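PDB 6QVM: multiheme cytochrome cf from Carboxydothermus ferrireducens DSM 11255, which probably carries electrons along its covalently bound c-type hemes through the cell's S-layer to insoluble extracellular Fe(III). Local coordinates for residues 499-504 and 517-522; 542-547 and 656-661; 566-571 and 590-595. All blocks are in the same frame, centred on the assembly; numbering follows the deposited sequence.

Contact 1: 499-504 and 517-522; sequences ECHTGE and HPQKEV. With HEC (heme c), chain M.
The carboxylate of Glu521 reaches three consecutive residues of the opposite segment, Thr502, Gly503 and Glu504. OE1 of Glu521 takes the hydroxyl OG1 of Thr502 at 2.7 Å on its syn lone pair, and also receives a weak bond from the backbone N of Glu504. OE2 of Glu521 accepts the N-H of Gly503 at 3.1 Å; this bond is nearly straight (172°), though the N lies above the carboxylate plane. A bend at chi2 (77°) turns CD of Glu521 toward the backbone of Thr502 to Glu504. His501 O accepts Lys520 N at 3.0 Å. ND1 of His517 donates to Thr502 O at 3.1 Å; the oxygen lies in the imidazole plane, while the ring nitrogen stands well above the carbonyl plane.

Cys500 and His501 end a CXXCH heme-binding motif. Cys500 SG is bonded to the heme, and His501 NE2 binds iron at 2.0 Å, with His414 as the second axial ligand. Gln519 OE1 lies at the edge of the His501 ring, while NE2 of Gln519 donates to Asp653 O. The contact joins the end of helix 493-500 to the start of helix 519-524, where Pro518 and Val522 pack on helix 641-652.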
loop_
_atom_site.group_PDB
_atom_site.type_symbol
_atom_site.label_atom_id
_atom_site.label_comp_id
_atom_site.label_asym_id
_atom_site.label_seq_id
_atom_site.Cartn_x
_atom_site.Cartn_y
_atom_site.Cartn_z
ATOM N N GLU A 499 -21.295 -6.649 5.351
ATOM C CA GLU A 499 -21.426 -5.198 5.462
ATOM C C GLU A 499 -22.225 -4.615 4.301
ATOM O O GLU A 499 -22.972 -3.646 4.488
ATOM C CB GLU A 499 -20.042 -4.549 5.533
ATOM C CG GLU A 499 -20.065 -3.027 5.524
ATOM C CD GLU A 499 -18.766 -2.423 5.030
ATOM O OE1 GLU A 499 -18.668 -1.179 4.984
ATOM O OE2 GLU A 499 -17.845 -3.194 4.686
ATOM N N CYS A 500 -22.089 -5.186 3.106
ATOM C CA CYS A 500 -22.820 -4.733 1.932
ATOM C C CYS A 500 -24.014 -5.608 1.584
ATOM O O CYS A 500 -25.024 -5.086 1.112
ATOM C CB CYS A 500 -21.895 -4.668 0.711
ATOM S SG CYS A 500 -20.516 -3.492 0.814
ATOM N N HIS A 501 -23.926 -6.916 1.808
ATOM C CA HIS A 501 -25.001 -7.840 1.455
ATOM C C HIS A 501 -25.969 -8.042 2.614
ATOM O O HIS A 501 -26.297 -9.162 3.011
ATOM C CB HIS A 501 -24.409 -9.159 0.979
ATOM C CG HIS A 501 -23.559 -9.020 -0.242
ATOM N ND1 HIS A 501 -24.030 -9.281 -1.510
ATOM C CD2 HIS A 501 -22.277 -8.609 -0.392
ATOM C CE1 HIS A 501 -23.069 -9.056 -2.389
ATOM N NE2 HIS A 501 -21.995 -8.649 -1.736
ATOM N N THR A 502 -26.421 -6.929 3.177
ATOM C CA THR A 502 -27.432 -6.910 4.217
ATOM C C THR A 502 -28.682 -6.209 3.699
ATOM O O THR A 502 -28.603 -5.283 2.886
ATOM C CB THR A 502 -26.910 -6.208 5.478
ATOM O OG1 THR A 502 -27.925 -6.216 6.489
ATOM C CG2 THR A 502 -26.509 -4.772 5.167
ATOM N N GLY A 503 -29.840 -6.678 4.155
ATOM C CA GLY A 503 -31.102 -6.038 3.847
ATOM C C GLY A 503 -31.450 -5.031 4.921
ATOM O O GLY A 503 -31.666 -3.850 4.632
ATOM N N GLU A 504 -31.512 -5.510 6.165
ATOM C CA GLU A 504 -31.571 -4.683 7.366
ATOM C C GLU A 504 -32.742 -3.707 7.391
ATOM O O GLU A 504 -32.722 -2.675 6.713
ATOM C CB GLU A 504 -30.258 -3.919 7.540
ATOM C CG GLU A 504 -30.265 -2.941 8.709
ATOM C CD GLU A 504 -30.179 -3.608 10.075
ATOM O OE1 GLU A 504 -30.491 -4.812 10.197
ATOM O OE2 GLU A 504 -29.798 -2.911 11.037
ATOM N N HIS A 517 -31.192 -7.809 -1.288
ATOM C CA HIS A 517 -29.976 -8.520 -0.892
ATOM C C HIS A 517 -29.971 -8.837 0.598
ATOM O O HIS A 517 -29.256 -8.184 1.374
ATOM C CB HIS A 517 -28.728 -7.715 -1.274
ATOM C CG HIS A 517 -28.946 -6.236 -1.316
ATOM N ND1 HIS A 517 -28.921 -5.445 -0.187
ATOM C CD2 HIS A 517 -29.204 -5.402 -2.351
ATOM C CE1 HIS A 517 -29.146 -4.188 -0.526
ATOM N NE2 HIS A 517 -29.322 -4.135 -1.835
ATOM N N PRO A 518 -30.758 -9.815 1.037
ATOM C CA PRO A 518 -30.846 -10.093 2.471
ATOM C C PRO A 518 -29.965 -11.258 2.887
ATOM O O PRO A 518 -30.343 -12.040 3.764
ATOM C CB PRO A 518 -32.328 -10.431 2.644
ATOM C CG PRO A 518 -32.661 -11.156 1.357
ATOM C CD PRO A 518 -31.751 -10.593 0.275
ATOM N N GLN A 519 -28.804 -11.400 2.240
ATOM C CA GLN A 519 -27.984 -12.590 2.443
ATOM C C GLN A 519 -27.517 -12.720 3.888
ATOM O O GLN A 519 -27.494 -13.827 4.437
ATOM C CB GLN A 519 -26.791 -12.577 1.490
ATOM C CG GLN A 519 -27.138 -12.975 0.065
ATOM C CD GLN A 519 -27.627 -11.810 -0.770
ATOM O OE1 GLN A 519 -27.392 -10.651 -0.431
ATOM N NE2 GLN A 519 -28.309 -12.112 -1.871
ATOM N N LYS A 520 -27.129 -11.607 4.518
ATOM C CA LYS A 520 -26.744 -11.647 5.927
ATOM C C LYS A 520 -27.853 -12.250 6.780
ATOM O O LYS A 520 -27.615 -13.159 7.584
ATOM C CB LYS A 520 -26.396 -10.242 6.423
ATOM C CG LYS A 520 -26.193 -10.151 7.935
ATOM C CD LYS A 520 -25.822 -8.746 8.375
ATOM C CE LYS A 520 -25.523 -8.702 9.864
ATOM N NZ LYS A 520 -25.022 -7.365 10.289
ATOM N N GLU A 521 -29.083 -11.770 6.596
ATOM C CA GLU A 521 -30.184 -12.200 7.449
ATOM C C GLU A 521 -30.590 -13.642 7.164
ATOM O O GLU A 521 -30.901 -14.397 8.094
ATOM C CB GLU A 521 -31.373 -11.260 7.278
ATOM C CG GLU A 521 -31.152 -9.853 7.839
ATOM C CD GLU A 521 -30.279 -8.982 6.950
ATOM O OE1 GLU A 521 -29.811 -7.926 7.422
ATOM O OE2 GLU A 521 -30.066 -9.351 5.777
ATOM N N VAL A 522 -30.617 -14.041 5.891
ATOM C CA VAL A 522 -30.930 -15.430 5.561
ATOM C C VAL A 522 -29.847 -16.355 6.098
ATOM O O VAL A 522 -30.132 -17.364 6.755
ATOM C CB VAL A 522 -31.100 -15.596 4.041
ATOM C CG1 VAL A 522 -31.192 -17.078 3.668
ATOM C CG2 VAL A 522 -32.315 -14.842 3.557
HETATM FE FE HEC M . -20.588 -8.514 -3.133
HETATM C CHA HEC M . -22.136 -8.620 -6.188
HETATM C CHB HEC M . -20.660 -11.947 -2.976
HETATM C CHC HEC M . -18.465 -8.420 -0.449
HETATM C CHD HEC M . -21.249 -5.178 -2.811
HETATM N NA HEC M . -21.299 -9.998 -4.321
HETATM C C1A HEC M . -21.865 -9.826 -5.570
HETATM C C2A HEC M . -22.123 -11.143 -6.117
HETATM C C3A HEC M . -21.716 -12.055 -5.233
HETATM C C4A HEC M . -21.199 -11.354 -4.086
HETATM C CMA HEC M . -21.802 -13.582 -5.405
HETATM C CAA HEC M . -22.724 -11.434 -7.502
HETATM C CBA HEC M . -21.483 -11.597 -8.384
HETATM C CGA HEC M . -21.830 -11.939 -9.804
HETATM O O1A HEC M . -22.940 -12.488 -10.046
HETATM O O2A HEC M . -20.977 -11.666 -10.692
HETATM N NB HEC M . -19.734 -9.928 -1.909
HETATM C C1B HEC M . -19.824 -11.299 -2.085
HETATM C C2B HEC M . -18.894 -11.929 -1.168
HETATM C C3B HEC M . -18.292 -10.951 -0.453
HETATM C C4B HEC M . -18.809 -9.673 -0.916
HETATM C CMB HEC M . -18.721 -13.461 -1.026
HETATM C CAB HEC M . -17.224 -11.112 0.658
HETATM C CBB HEC M . -15.932 -11.764 0.111
HETATM N NC HEC M . -20.043 -7.088 -1.818
HETATM C C1C HEC M . -19.057 -7.230 -0.851
HETATM C C2C HEC M . -18.742 -5.910 -0.324
HETATM C C3C HEC M . -19.456 -4.998 -1.035
HETATM C C4C HEC M . -20.317 -5.737 -1.953
HETATM C CMC HEC M . -17.615 -5.641 0.703
HETATM C CAC HEC M . -19.510 -3.447 -0.877
HETATM C CBC HEC M . -18.133 -2.756 -1.001
HETATM N ND HEC M . -21.536 -7.103 -4.338
HETATM C C1D HEC M . -21.724 -5.776 -3.963
HETATM C C2D HEC M . -22.494 -5.109 -4.982
HETATM C C3D HEC M . -22.774 -6.185 -6.055
HETATM C C4D HEC M . -22.141 -7.390 -5.558
HETATM C CMD HEC M . -22.912 -3.626 -4.929
HETATM C CAD HEC M . -23.568 -6.086 -7.384
HETATM C CBD HEC M . -23.386 -4.751 -8.109
HETATM C CGD HEC M . -23.802 -4.881 -9.555
HETATM O O1D HEC M . -24.683 -5.725 -9.871
HETATM O O2D HEC M . -23.251 -4.123 -10.396
#

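Contact 2: 542-547 and 656-661; sequences NPMGSA and HGIHNT. With HEC (heme c), chain N.
Two flat amides, those of Asn542 and Asn660, lie stacked across this contact, their planes only 8° apart and the side chains running in opposite directions, with CG of Asn542 3.8 Å from CG of Asn660. Asn542 ND2 and both polar atoms of Asn660 have partners outside the two segments: Asn542 ND2 bonds to Phe523 O, while Asn660 OD1 caps the next helix at Leu663 N and Asn660 ND2 reaches Val522 O.

A single water carries the polar link. It donates to Asn542 OD1 at 2.9 Å and to Ile658 O at 2.7 Å, which uses both its protons, and accepts the N-H of Thr661 at 2.9 Å. Asn542 OD1 is gripped a second time by Met544 N at 2.8 Å, an Asx turn in which the donor stands above the amide plane.

Apolar packing is built around Met544. Its chain bends at chi3 (-95°), which sets CE against Thr661 CG2 at 3.6 Å, the two side chains crossing at about a right angle. Nearby, CG of Pro543 rests on Thr661 OG1.

Metal ligation comes from both segments. NE2 of His659 binds the iron of one heme at 1.9 Å, opposite His553, and its ND1 bonds to Asp653. SD of Met544 binds the iron of the heme attached to Cys595, where His599 is the other ligand. Bis-histidine and histidine-methionine sites thus meet here, each using an axial ligand from outside its heme's own CXXCH motif, a familiar feature of multiheme c-type cytochromes.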
loop_
_atom_site.group_PDB
_atom_site.type_symbol
_atom_site.label_atom_id
_atom_site.label_comp_id
_atom_site.label_asym_id
_atom_site.label_seq_id
_atom_site.Cartn_x
_atom_site.Cartn_y
_atom_site.Cartn_z
ATOM N N ASN A 542 -28.372 -22.355 10.801
ATOM C CA ASN A 542 -28.130 -22.746 9.415
ATOM C C ASN A 542 -27.425 -24.099 9.361
ATOM O O ASN A 542 -26.312 -24.226 9.882
ATOM C CB ASN A 542 -27.286 -21.667 8.738
ATOM C CG ASN A 542 -27.011 -21.937 7.262
ATOM O OD1 ASN A 542 -27.121 -23.063 6.771
ATOM N ND2 ASN A 542 -26.633 -20.882 6.551
ATOM N N PRO A 543 -28.019 -25.121 8.734
ATOM C CA PRO A 543 -27.359 -26.439 8.686
ATOM C C PRO A 543 -25.995 -26.417 8.014
ATOM O O PRO A 543 -25.160 -27.278 8.315
ATOM C CB PRO A 543 -28.357 -27.304 7.902
ATOM C CG PRO A 543 -29.667 -26.619 8.089
ATOM C CD PRO A 543 -29.350 -25.151 8.109
ATOM N N MET A 544 -25.745 -25.470 7.110
ATOM C CA MET A 544 -24.430 -25.295 6.511
ATOM C C MET A 544 -23.711 -24.081 7.084
ATOM O O MET A 544 -22.836 -23.513 6.426
ATOM C CB MET A 544 -24.542 -25.199 4.987
ATOM C CG MET A 544 -24.764 -26.549 4.322
ATOM S SD MET A 544 -24.942 -26.497 2.534
ATOM C CE MET A 544 -26.721 -26.443 2.374
ATOM N N GLY A 545 -24.050 -23.691 8.314
ATOM C CA GLY A 545 -23.510 -22.497 8.945
ATOM C C GLY A 545 -22.049 -22.585 9.342
ATOM O O GLY A 545 -21.459 -21.556 9.686
ATOM N N SER A 546 -21.457 -23.779 9.324
ATOM C CA SER A 546 -20.016 -23.888 9.505
ATOM C C SER A 546 -19.247 -23.415 8.281
ATOM O O SER A 546 -18.016 -23.316 8.343
ATOM C CB SER A 546 -19.621 -25.329 9.840
ATOM O OG SER A 546 -20.003 -25.669 11.163
ATOM N N ALA A 547 -19.935 -23.129 7.180
ATOM C CA ALA A 547 -19.308 -22.495 6.032
ATOM C C ALA A 547 -19.274 -20.983 6.212
ATOM O O ALA A 547 -20.106 -20.395 6.908
ATOM C CB ALA A 547 -20.058 -22.835 4.744
ATOM N N HIS A 656 -31.251 -19.837 -4.037
ATOM C CA HIS A 656 -32.113 -21.016 -4.115
ATOM C C HIS A 656 -32.182 -21.727 -2.765
ATOM O O HIS A 656 -32.239 -22.957 -2.687
ATOM C CB HIS A 656 -31.658 -21.979 -5.210
ATOM C CG HIS A 656 -31.335 -21.310 -6.507
ATOM N ND1 HIS A 656 -31.998 -20.186 -6.950
ATOM C CD2 HIS A 656 -30.412 -21.601 -7.453
ATOM C CE1 HIS A 656 -31.499 -19.817 -8.117
ATOM N NE2 HIS A 656 -30.538 -20.660 -8.446
ATOM N N GLY A 657 -32.149 -20.943 -1.692
ATOM C CA GLY A 657 -32.231 -21.478 -0.352
ATOM C C GLY A 657 -30.976 -22.138 0.178
ATOM O O GLY A 657 -30.998 -22.657 1.301
ATOM N N ILE A 658 -29.879 -22.128 -0.585
ATOM C CA ILE A 658 -28.639 -22.730 -0.110
ATOM C C ILE A 658 -28.075 -21.953 1.077
ATOM O O ILE A 658 -27.503 -22.546 1.999
ATOM C CB ILE A 658 -27.623 -22.828 -1.262
ATOM C CG1 ILE A 658 -28.128 -23.798 -2.333
ATOM C CG2 ILE A 658 -26.267 -23.276 -0.747
ATOM C CD1 ILE A 658 -28.160 -25.239 -1.871
ATOM N N HIS A 659 -28.234 -20.628 1.090
ATOM C CA HIS A 659 -27.734 -19.822 2.199
ATOM C C HIS A 659 -28.303 -20.239 3.551
ATOM O O HIS A 659 -27.737 -19.859 4.583
ATOM C CB HIS A 659 -28.034 -18.338 1.943
ATOM C CG HIS A 659 -27.188 -17.728 0.867
ATOM N ND1 HIS A 659 -27.423 -16.473 0.350
ATOM C CD2 HIS A 659 -26.109 -18.209 0.202
ATOM C CE1 HIS A 659 -26.523 -16.203 -0.581
ATOM N NE2 HIS A 659 -25.713 -17.240 -0.689
ATOM N N ASN A 660 -29.411 -20.984 3.573
ATOM C CA ASN A 660 -29.988 -21.514 4.803
ATOM C C ASN A 660 -31.132 -22.457 4.455
ATOM O O ASN A 660 -32.282 -22.022 4.340
ATOM C CB ASN A 660 -30.486 -20.395 5.724
ATOM C CG ASN A 660 -30.694 -20.872 7.157
ATOM O OD1 ASN A 660 -30.908 -22.059 7.408
ATOM N ND2 ASN A 660 -30.625 -19.947 8.102
ATOM N N THR A 661 -30.823 -23.749 4.290
ATOM C CA THR A 661 -31.831 -24.698 3.820
ATOM C C THR A 661 -33.007 -24.781 4.788
ATOM O O THR A 661 -34.161 -24.922 4.363
ATOM C CB THR A 661 -31.212 -26.081 3.613
ATOM O OG1 THR A 661 -30.521 -26.472 4.808
ATOM C CG2 THR A 661 -30.256 -26.066 2.436
HETATM FE FE HEC N . -23.954 -17.129 -1.457
HETATM C CHA HEC N . -25.741 -16.723 -4.332
HETATM C CHB HEC N . -23.825 -13.655 -1.089
HETATM C CHC HEC N . -22.539 -17.486 1.601
HETATM C CHD HEC N . -23.689 -20.545 -2.001
HETATM N NA HEC N . -24.630 -15.497 -2.495
HETATM C C1A HEC N . -25.346 -15.572 -3.674
HETATM C C2A HEC N . -25.623 -14.217 -4.109
HETATM C C3A HEC N . -25.093 -13.372 -3.223
HETATM C C4A HEC N . -24.463 -14.159 -2.191
HETATM C CMA HEC N . -25.144 -11.834 -3.306
HETATM C CAA HEC N . -26.396 -13.829 -5.381
HETATM C CBA HEC N . -25.412 -13.982 -6.522
HETATM C CGA HEC N . -26.164 -14.091 -7.814
HETATM O O1A HEC N . -25.900 -15.055 -8.576
HETATM O O2A HEC N . -27.024 -13.214 -8.080
HETATM N NB HEC N . -23.279 -15.805 -0.025
HETATM C C1B HEC N . -23.412 -14.427 -0.028
HETATM C C2B HEC N . -23.045 -13.933 1.282
HETATM C C3B HEC N . -22.673 -14.993 2.032
HETATM C C4B HEC N . -22.820 -16.191 1.217
HETATM C CMB HEC N . -23.038 -12.435 1.673
HETATM C CAB HEC N . -22.189 -14.978 3.503
HETATM C CBB HEC N . -23.288 -14.446 4.451
HETATM N NC HEC N . -23.225 -18.717 -0.430
HETATM C C1C HEC N . -22.689 -18.630 0.842
HETATM C C2C HEC N . -22.314 -19.964 1.271
HETATM C C3C HEC N . -22.663 -20.829 0.297
HETATM C C4C HEC N . -23.225 -20.052 -0.798
HETATM C CMC HEC N . -21.723 -20.305 2.658
HETATM C CAC HEC N . -22.471 -22.371 0.285
HETATM C CBC HEC N . -23.303 -23.050 1.395
HETATM N ND HEC N . -24.611 -18.441 -2.941
HETATM C C1D HEC N . -24.386 -19.817 -2.946
HETATM C C2D HEC N . -25.015 -20.373 -4.119
HETATM C C3D HEC N . -25.654 -19.189 -4.858
HETATM C C4D HEC N . -25.358 -18.024 -4.046
HETATM C CMD HEC N . -25.029 -21.853 -4.546
HETATM C CAD HEC N . -26.451 -19.261 -6.179
HETATM C CBD HEC N . -25.717 -18.433 -7.229
HETATM C CGD HEC N . -25.498 -19.241 -8.483
HETATM O O1D HEC N . -24.342 -19.256 -8.988
HETATM O O2D HEC N . -26.472 -19.874 -8.977
HETATM O O HOH W 1 -27.953 -24.040 4.170
#

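Contact 3: 566-571 and 590-595; sequences PTISID and ASYNSC. With HEC (heme c), chain O.
An antiparallel strand pair, Thr567 to Ile570 against Ala590 to Asn593, leads straight into a CXXCH heme-binding motif that begins at Cys595. Ile570 and Ala590 bond to each other in both directions, Ile570 N to Ala590 O at 2.8 Å and Ala590 N to Ile570 O at 2.9 Å. Ile568 and Tyr592 form the second reciprocal pair, with Ile568 N 3.1 Å from Tyr592 O. Beyond the strand, Ser594 N still reaches Pro566 O at 2.9 Å.

On one face, CG2 of Ile568 sits over the Tyr592 ring in a CH-pi contact, 3.7 Å from the centroid and shifted toward the rim. The phenol OH goes on to Lys562 O, and Tyr558 meets the ring at a shallow angle. On the opposite face the hydroxyls of Ser569 and Ser591 share a hydrogen bond, OG to OG 2.7 Å, and Thr567 CG2 lies against the Asn593 amide. With CG anti to the backbone N (chi1 -174°), Asn593 makes an Asx turn, its OD1 taking Cys595 N at 2.8 Å just ahead of the thioether from Cys595 SG to heme CAB.

Strand 589-593 is an edge strand of a four-stranded antiparallel sheet; its partner 567-572 bonds on its other edge to strand 400-403, where Ile568 packs on Ile403 and Ile570 on Tyr401.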
loop_
_atom_site.group_PDB
_atom_site.type_symbol
_atom_site.label_atom_id
_atom_site.label_comp_id
_atom_site.label_asym_id
_atom_site.label_seq_id
_atom_site.Cartn_x
_atom_site.Cartn_y
_atom_site.Cartn_z
ATOM N N PRO A 566 -22.029 -28.575 -8.099
ATOM C CA PRO A 566 -20.958 -28.171 -7.193
ATOM C C PRO A 566 -19.704 -27.601 -7.885
ATOM O O PRO A 566 -18.946 -26.842 -7.265
ATOM C CB PRO A 566 -20.634 -29.466 -6.474
ATOM C CG PRO A 566 -20.872 -30.511 -7.508
ATOM C CD PRO A 566 -21.995 -30.031 -8.359
ATOM N N THR A 567 -19.476 -27.973 -9.140
ATOM C CA THR A 567 -18.321 -27.495 -9.886
ATOM C C THR A 567 -18.738 -26.459 -10.925
ATOM O O THR A 567 -19.872 -26.453 -11.413
ATOM C CB THR A 567 -17.569 -28.630 -10.581
ATOM O OG1 THR A 567 -18.352 -29.127 -11.674
ATOM C CG2 THR A 567 -17.262 -29.755 -9.606
ATOM N N ILE A 568 -17.804 -25.563 -11.237
ATOM C CA ILE A 568 -18.002 -24.535 -12.249
ATOM C C ILE A 568 -16.714 -24.412 -13.050
ATOM O O ILE A 568 -15.612 -24.620 -12.531
ATOM C CB ILE A 568 -18.405 -23.181 -11.619
ATOM C CG1 ILE A 568 -18.830 -22.180 -12.695
ATOM C CG2 ILE A 568 -17.267 -22.618 -10.783
ATOM C CD1 ILE A 568 -19.484 -20.938 -12.122
ATOM N N SER A 569 -16.864 -24.110 -14.337
ATOM C CA SER A 569 -15.738 -23.866 -15.228
ATOM C C SER A 569 -15.925 -22.516 -15.899
ATOM O O SER A 569 -16.995 -22.238 -16.450
ATOM C CB SER A 569 -15.613 -24.968 -16.279
ATOM O OG SER A 569 -14.608 -25.893 -15.912
ATOM N N ILE A 570 -14.893 -21.678 -15.843
ATOM C CA ILE A 570 -14.948 -20.332 -16.394
ATOM C C ILE A 570 -13.803 -20.148 -17.378
ATOM O O ILE A 570 -12.664 -20.546 -17.108
ATOM C CB ILE A 570 -14.886 -19.255 -15.294
ATOM C CG1 ILE A 570 -15.917 -19.547 -14.201
ATOM C CG2 ILE A 570 -15.103 -17.874 -15.889
ATOM C CD1 ILE A 570 -16.264 -18.339 -13.343
ATOM N N ASP A 571 -14.120 -19.554 -18.525
ATOM C CA ASP A 571 -13.123 -19.011 -19.433
ATOM C C ASP A 571 -13.091 -17.500 -19.247
ATOM O O ASP A 571 -14.090 -16.813 -19.493
ATOM C CB ASP A 571 -13.418 -19.382 -20.888
ATOM C CG ASP A 571 -13.027 -20.815 -21.214
ATOM O OD1 ASP A 571 -12.700 -21.568 -20.272
ATOM O OD2 ASP A 571 -13.054 -21.189 -22.409
ATOM N N ALA A 590 -10.384 -21.295 -15.522
ATOM C CA ALA A 590 -10.462 -21.490 -14.084
ATOM C C ALA A 590 -11.564 -22.492 -13.781
ATOM O O ALA A 590 -12.629 -22.466 -14.407
ATOM C CB ALA A 590 -10.733 -20.170 -13.358
ATOM N N SER A 591 -11.308 -23.366 -12.812
ATOM C CA SER A 591 -12.233 -24.441 -12.487
ATOM C C SER A 591 -12.119 -24.755 -11.006
ATOM O O SER A 591 -11.010 -24.942 -10.500
ATOM C CB SER A 591 -11.916 -25.682 -13.322
ATOM O OG SER A 591 -13.099 -26.370 -13.666
ATOM N N TYR A 592 -13.257 -24.803 -10.313
ATOM C CA TYR A 592 -13.231 -25.150 -8.902
ATOM C C TYR A 592 -14.540 -25.802 -8.476
ATOM O O TYR A 592 -15.562 -25.715 -9.160
ATOM C CB TYR A 592 -12.938 -23.926 -8.025
ATOM C CG TYR A 592 -13.800 -22.702 -8.287
ATOM C CD1 TYR A 592 -15.050 -22.557 -7.693
ATOM C CD2 TYR A 592 -13.343 -21.669 -9.091
ATOM C CE1 TYR A 592 -15.827 -21.425 -7.915
ATOM C CE2 TYR A 592 -14.110 -20.543 -9.325
ATOM C CZ TYR A 592 -15.350 -20.424 -8.736
ATOM O OH TYR A 592 -16.116 -19.304 -8.963
ATOM N N ASN A 593 -14.482 -26.452 -7.315
ATOM C CA ASN A 593 -15.636 -27.061 -6.663
ATOM C C ASN A 593 -15.952 -26.248 -5.411
ATOM O O ASN A 593 -15.108 -26.134 -4.515
ATOM C CB ASN A 593 -15.345 -28.524 -6.317
ATOM C CG ASN A 593 -16.561 -29.265 -5.764
ATOM O OD1 ASN A 593 -17.375 -28.704 -5.030
ATOM N ND2 ASN A 593 -16.669 -30.547 -6.105
ATOM N N SER A 594 -17.165 -25.694 -5.345
ATOM C CA SER A 594 -17.535 -24.819 -4.240
ATOM C C SER A 594 -18.030 -25.574 -3.009
ATOM O O SER A 594 -18.385 -24.925 -2.017
ATOM C CB SER A 594 -18.618 -23.820 -4.677
ATOM O OG SER A 594 -18.092 -22.836 -5.552
ATOM N N CYS A 595 -18.052 -26.912 -3.036
ATOM C CA CYS A 595 -18.773 -27.673 -2.027
ATOM C C CYS A 595 -17.995 -28.840 -1.432
ATOM O O CYS A 595 -18.415 -29.361 -0.387
ATOM C CB CYS A 595 -20.083 -28.220 -2.612
ATOM S SG CYS A 595 -21.008 -27.018 -3.578
HETATM FE FE HEC O . -24.135 -28.440 1.824
HETATM C CHA HEC O . -26.665 -30.398 3.070
HETATM C CHB HEC O . -25.871 -28.168 -1.162
HETATM C CHC HEC O . -21.557 -26.582 0.492
HETATM C CHD HEC O . -22.255 -28.950 4.688
HETATM N NA HEC O . -25.919 -29.157 1.088
HETATM C C1A HEC O . -26.826 -29.931 1.786
HETATM C C2A HEC O . -27.972 -30.168 0.931
HETATM C C3A HEC O . -27.750 -29.546 -0.233
HETATM C C4A HEC O . -26.454 -28.907 -0.162
HETATM C CMA HEC O . -28.713 -29.528 -1.436
HETATM C CAA HEC O . -29.237 -30.974 1.301
HETATM C CBA HEC O . -30.053 -30.100 2.250
HETATM C CGA HEC O . -31.379 -30.737 2.584
HETATM O O1A HEC O . -31.787 -31.711 1.893
HETATM O O2A HEC O . -32.035 -30.257 3.546
HETATM N NB HEC O . -23.794 -27.533 0.030
HETATM C C1B HEC O . -24.626 -27.585 -1.079
HETATM C C2B HEC O . -23.972 -26.890 -2.166
HETATM C C3B HEC O . -22.781 -26.452 -1.711
HETATM C C4B HEC O . -22.642 -26.848 -0.323
HETATM C CMB HEC O . -24.576 -26.723 -3.582
HETATM C CAB HEC O . -21.723 -25.669 -2.512
HETATM C CBB HEC O . -22.278 -24.266 -2.809
HETATM N NC HEC O . -22.242 -27.916 2.446
HETATM C C1C HEC O . -21.384 -27.061 1.776
HETATM C C2C HEC O . -20.327 -26.679 2.697
HETATM C C3C HEC O . -20.471 -27.413 3.820
HETATM C C4C HEC O . -21.709 -28.156 3.701
HETATM C CMC HEC O . -19.078 -25.854 2.314
HETATM C CAC HEC O . -19.570 -27.443 5.083
HETATM C CBC HEC O . -19.552 -26.085 5.812
HETATM N ND HEC O . -24.411 -29.499 3.600
HETATM C C1D HEC O . -23.483 -29.573 4.638
HETATM C C2D HEC O . -24.019 -30.417 5.676
HETATM C C3D HEC O . -25.397 -30.866 5.166
HETATM C C4D HEC O . -25.553 -30.250 3.872
HETATM C CMD HEC O . -23.331 -30.776 7.008
HETATM C CAD HEC O . -26.409 -31.783 5.878
HETATM C CBD HEC O . -27.042 -31.022 7.040
HETATM C CGD HEC O . -27.728 -31.992 7.973
HETATM O O1D HEC O . -28.563 -32.806 7.491
HETATM O O2D HEC O . -27.449 -31.940 9.204
#

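How the contacts relate
From the N terminus, contact 1 closes first, tying off a short loop of twelve residues without helix or strand between 499-504 and 517-522. Contact 2 opens afterwards at 542-547 and closes only at 656-661, a loop of 108 residues. Contact 3 is nested within it, joining edge strand 589-593 of the four-stranded sheet to its inner neighbour 567-572. Contacts 1 and 2 touch directly: Gln519 CG packs 3.3 Å from His659 CE1, bringing helix 519-524 against the loop before helix 661-672. Contacts 2 and 3 stay about 7 Å apart at their nearest atoms but share a heme, bonded to Cys595 in contact 3 and axially ligated by Met544 of contact 2.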